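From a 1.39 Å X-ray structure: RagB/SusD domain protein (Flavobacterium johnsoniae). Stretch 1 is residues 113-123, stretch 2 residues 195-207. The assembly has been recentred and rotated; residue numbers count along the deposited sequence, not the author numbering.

Stretch 1 (113-123) DQFYALSLILK
Stretch 2, residues 195-207: KYESWVRFANTLR

Ile121 forms the apolar centre of the contact. Its CA-to-CB bond points toward stretch 2, and with chi1 -59° (m) and chi2 171° (t) it reaches three side chains: Ile121 CG2 lies 3.6 Å from Phe202 CD2 (Phe202 chi1 168°, chi2 51°) and 3.9 Å from Trp199 CE3, near the plane of the indole at its edge, while Ile121 CD1 lies 3.9 Å from Ala203 CB. The small Ala203 side chain accompanies the closest backbone register, Ile121 CA to Ala203 CA at 6.2 Å; Leu118 CA and Trp199 CA stand 7.6 Å apart.

Residues 113-123 and 196-207 are both helical, phi/psi near -63/-41 except Asp113 at -68/-16, held by i to i+4 bonds such as Ile121 N to Ala117 O (3.2 Å) and Ala203 N to Trp199 O (2.9 Å). Lys195 (-71/112) occupies the N-cap position. The axes run in broadly the same direction, crossing at +36° with a closest approach of 10.5 Å.

One turn before Ile121, Leu118 (m, t) starts sideways, but its end comes nearer. Leu118 CD2 sits over one face of Trp199 (chi1 -85°, chi2 92°), 3.7 Å from the centroid of the five-membered ring and 22° off its normal, a CH-pi contact. Leu122 (chi1 -86°, chi2 171°) brings CG to 3.8 Å from Trp199 CH2. Further along, Leu206 (t, p) places CD2 4.1 Å from Ile121 O.

Toward the N-terminal ends, Leu118 CD1 approaches Tyr196 CE1 (4.2 Å; Tyr196 chi1 -66°, chi2 -21°). At the polar edge Tyr196 OH, hydrogen-bonded elsewhere in the structure, lies 3.6 Å from Gln114 CG (Gln114 chi1 74°, chi2 -84°). No hydrogen bond links the stretches, so the 428 Å² buried between them reflects packing. Side-chain polar bonds within the helices include Ser119 OG to Tyr116 O (2.7 Å) and the Arg201 NH2 to Glu197 OE2 salt bridge (2.8 Å).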

# COMPACT_ATOMS: atom_id res chain seq x y z
N ASP A 113 -20.09 33.52 -4.26
CA ASP A 113 -19.01 32.65 -3.80
C ASP A 113 -19.09 32.25 -2.33
O ASP A 113 -18.42 31.30 -1.92
CB ASP A 113 -17.64 33.22 -4.17
CG ASP A 113 -17.31 33.03 -5.64
OD1 ASP A 113 -17.67 31.97 -6.21
OD2 ASP A 113 -16.69 33.93 -6.25
N GLN A 114 -19.89 32.95 -1.52
CA GLN A 114 -20.08 32.51 -0.15
C GLN A 114 -20.82 31.17 -0.13
O GLN A 114 -20.46 30.26 0.62
CB GLN A 114 -20.80 33.57 0.71
CG GLN A 114 -22.30 33.72 0.47
CD GLN A 114 -22.63 34.65 -0.69
OE1 GLN A 114 -21.98 34.62 -1.74
NE2 GLN A 114 -23.65 35.48 -0.51
N PHE A 115 -21.83 31.03 -0.99
CA PHE A 115 -22.56 29.77 -1.07
C PHE A 115 -21.71 28.68 -1.72
O PHE A 115 -21.79 27.51 -1.33
CB PHE A 115 -23.89 29.95 -1.82
CG PHE A 115 -24.88 30.81 -1.08
CD1 PHE A 115 -25.51 30.33 0.06
CD2 PHE A 115 -25.19 32.08 -1.52
CE1 PHE A 115 -26.42 31.11 0.75
CE2 PHE A 115 -26.10 32.87 -0.84
CZ PHE A 115 -26.71 32.39 0.30
N TYR A 116 -20.91 29.05 -2.71
CA TYR A 116 -19.98 28.10 -3.32
C TYR A 116 -19.02 27.55 -2.25
O TYR A 116 -18.84 26.35 -2.13
CB TYR A 116 -19.22 28.76 -4.46
CG TYR A 116 -18.14 27.90 -5.09
CD1 TYR A 116 -18.40 26.59 -5.48
CD2 TYR A 116 -16.87 28.41 -5.33
CE1 TYR A 116 -17.41 25.80 -6.07
CE2 TYR A 116 -15.88 27.64 -5.92
CZ TYR A 116 -16.16 26.34 -6.28
OH TYR A 116 -15.17 25.57 -6.87
N ALA A 117 -18.41 28.45 -1.49
CA ALA A 117 -17.51 28.04 -0.41
C ALA A 117 -18.16 27.07 0.57
O ALA A 117 -17.59 26.04 0.92
CB ALA A 117 -16.98 29.26 0.33
N LEU A 118 -19.37 27.40 1.02
CA LEU A 118 -20.06 26.55 1.98
C LEU A 118 -20.36 25.18 1.36
O LEU A 118 -20.24 24.15 2.03
CB LEU A 118 -21.33 27.23 2.50
CG LEU A 118 -21.01 28.43 3.38
CD1 LEU A 118 -22.22 29.37 3.48
CD2 LEU A 118 -20.57 27.99 4.77
N SER A 119 -20.73 25.17 0.08
CA SER A 119 -21.01 23.91 -0.61
C SER A 119 -19.75 23.04 -0.67
O SER A 119 -19.86 21.81 -0.56
CB SER A 119 -21.60 24.12 -2.01
OG SER A 119 -20.63 24.50 -2.96
N LEU A 120 -18.58 23.66 -0.83
CA LEU A 120 -17.33 22.90 -0.89
C LEU A 120 -17.02 22.22 0.45
O LEU A 120 -16.57 21.07 0.49
CB LEU A 120 -16.16 23.80 -1.30
CG LEU A 120 -16.15 24.25 -2.77
CD1 LEU A 120 -15.00 25.22 -3.00
CD2 LEU A 120 -16.05 23.04 -3.70
N ILE A 121 -17.24 22.93 1.55
CA ILE A 121 -17.00 22.35 2.86
C ILE A 121 -17.92 21.15 3.10
O ILE A 121 -17.47 20.08 3.54
CB ILE A 121 -17.15 23.40 3.98
CG1 ILE A 121 -16.16 24.54 3.75
CG2 ILE A 121 -16.93 22.76 5.35
CD1 ILE A 121 -16.38 25.74 4.69
N LEU A 122 -19.20 21.31 2.80
CA LEU A 122 -20.14 20.21 2.93
C LEU A 122 -19.81 19.06 1.98
O LEU A 122 -19.96 17.89 2.34
CB LEU A 122 -21.57 20.70 2.67
CG LEU A 122 -22.27 21.27 3.89
CD1 LEU A 122 -23.57 21.93 3.45
CD2 LEU A 122 -22.52 20.17 4.90
N LYS A 123 -19.37 19.40 0.77
CA LYS A 123 -18.97 18.41 -0.22
C LYS A 123 -17.84 17.54 0.33
O LYS A 123 -17.92 16.30 0.26
CB LYS A 123 -18.51 19.11 -1.50
CG LYS A 123 -18.10 18.18 -2.63
CD LYS A 123 -17.43 18.99 -3.73
CE LYS A 123 -17.14 18.14 -4.98
NZ LYS A 123 -16.36 18.92 -5.97
N LYS A 195 -22.87 31.34 10.92
CA LYS A 195 -21.61 32.03 11.24
C LYS A 195 -20.43 31.52 10.41
O LYS A 195 -19.97 30.38 10.58
CB LYS A 195 -21.30 31.89 12.73
CG LYS A 195 -20.17 32.80 13.21
CD LYS A 195 -19.99 32.69 14.72
CE LYS A 195 -19.02 33.74 15.22
NZ LYS A 195 -18.65 33.51 16.65
N TYR A 196 -19.92 32.37 9.52
CA TYR A 196 -18.84 31.97 8.62
C TYR A 196 -17.60 31.52 9.39
O TYR A 196 -16.93 30.57 8.98
CB TYR A 196 -18.47 33.10 7.67
CG TYR A 196 -19.54 33.50 6.67
CD1 TYR A 196 -20.57 32.63 6.32
CD2 TYR A 196 -19.50 34.75 6.06
CE1 TYR A 196 -21.55 33.02 5.39
CE2 TYR A 196 -20.46 35.14 5.15
CZ TYR A 196 -21.48 34.28 4.81
OH TYR A 196 -22.43 34.69 3.89
N GLU A 197 -17.27 32.21 10.47
CA GLU A 197 -16.08 31.87 11.25
C GLU A 197 -16.14 30.43 11.78
O GLU A 197 -15.12 29.73 11.77
CB GLU A 197 -15.91 32.87 12.40
CG GLU A 197 -14.68 32.63 13.25
CD GLU A 197 -14.57 33.60 14.41
OE1 GLU A 197 -15.19 34.69 14.34
OE2 GLU A 197 -13.87 33.28 15.39
N SER A 198 -17.32 29.98 12.20
CA SER A 198 -17.47 28.61 12.69
C SER A 198 -17.35 27.60 11.56
O SER A 198 -16.81 26.51 11.75
CB SER A 198 -18.80 28.45 13.41
OG SER A 198 -18.83 29.28 14.56
N TRP A 199 -17.85 27.96 10.38
CA TRP A 199 -17.68 27.12 9.20
C TRP A 199 -16.20 27.01 8.81
O TRP A 199 -15.74 25.93 8.41
CB TRP A 199 -18.55 27.64 8.06
CG TRP A 199 -19.96 27.12 8.15
CD1 TRP A 199 -21.03 27.71 8.76
CD2 TRP A 199 -20.44 25.88 7.62
NE1 TRP A 199 -22.15 26.92 8.64
CE2 TRP A 199 -21.81 25.78 7.94
CE3 TRP A 199 -19.84 24.83 6.90
CZ2 TRP A 199 -22.59 24.69 7.57
CZ3 TRP A 199 -20.62 23.75 6.53
CH2 TRP A 199 -21.98 23.69 6.87
N VAL A 200 -15.45 28.10 8.92
CA VAL A 200 -14.02 28.05 8.60
C VAL A 200 -13.28 27.18 9.62
O VAL A 200 -12.44 26.36 9.25
CB VAL A 200 -13.39 29.46 8.52
CG1 VAL A 200 -11.87 29.36 8.40
CG2 VAL A 200 -13.98 30.23 7.34
N ARG A 201 -13.63 27.32 10.89
CA ARG A 201 -13.00 26.54 11.94
C ARG A 201 -13.29 25.05 11.73
O ARG A 201 -12.41 24.19 11.96
CB ARG A 201 -13.47 27.03 13.32
CG ARG A 201 -12.74 26.42 14.50
CD ARG A 201 -13.03 27.20 15.80
NE ARG A 201 -12.47 28.55 15.77
CZ ARG A 201 -13.19 29.67 15.76
NH1 ARG A 201 -14.52 29.62 15.77
NH2 ARG A 201 -12.58 30.85 15.76
N PHE A 202 -14.50 24.73 11.27
CA PHE A 202 -14.83 23.35 10.92
C PHE A 202 -13.96 22.90 9.74
O PHE A 202 -13.35 21.83 9.80
CB PHE A 202 -16.32 23.19 10.61
CG PHE A 202 -16.67 21.86 9.97
CD1 PHE A 202 -16.24 20.66 10.53
CD2 PHE A 202 -17.43 21.82 8.81
CE1 PHE A 202 -16.55 19.44 9.93
CE2 PHE A 202 -17.74 20.60 8.21
CZ PHE A 202 -17.31 19.42 8.77
N ALA A 203 -13.89 23.71 8.69
CA ALA A 203 -13.08 23.36 7.53
C ALA A 203 -11.62 23.10 7.93
O ALA A 203 -11.01 22.15 7.43
CB ALA A 203 -13.15 24.45 6.46
N ASN A 204 -11.06 23.93 8.80
CA ASN A 204 -9.70 23.71 9.28
C ASN A 204 -9.58 22.36 9.99
O ASN A 204 -8.59 21.64 9.81
CB ASN A 204 -9.27 24.82 10.26
CG ASN A 204 -9.20 26.20 9.62
OD1 ASN A 204 -9.01 26.34 8.41
ND2 ASN A 204 -9.35 27.23 10.44
N THR A 205 -10.57 22.02 10.80
CA THR A 205 -10.51 20.79 11.58
C THR A 205 -10.67 19.57 10.66
O THR A 205 -10.00 18.55 10.85
CB THR A 205 -11.58 20.78 12.68
OG1 THR A 205 -11.53 22.01 13.41
CG2 THR A 205 -11.33 19.63 13.66
N LEU A 206 -11.52 19.70 9.66
CA LEU A 206 -11.68 18.66 8.64
C LEU A 206 -10.37 18.48 7.87
O LEU A 206 -9.97 17.34 7.60
CB LEU A 206 -12.83 19.04 7.70
CG LEU A 206 -13.22 18.10 6.56
CD1 LEU A 206 -13.41 16.68 7.05
CD2 LEU A 206 -14.48 18.63 5.87
N ARG A 207 -9.70 19.58 7.53
CA ARG A 207 -8.37 19.48 6.91
C ARG A 207 -7.41 18.68 7.81
O ARG A 207 -6.67 17.83 7.32
CB ARG A 207 -7.77 20.86 6.64
CG ARG A 207 -6.40 20.75 5.94
CD ARG A 207 -5.64 22.08 5.86
NE ARG A 207 -6.46 23.17 5.33
CZ ARG A 207 -6.80 23.31 4.05
NH1 ARG A 207 -6.40 22.45 3.13
NH2 ARG A 207 -7.58 24.34 3.71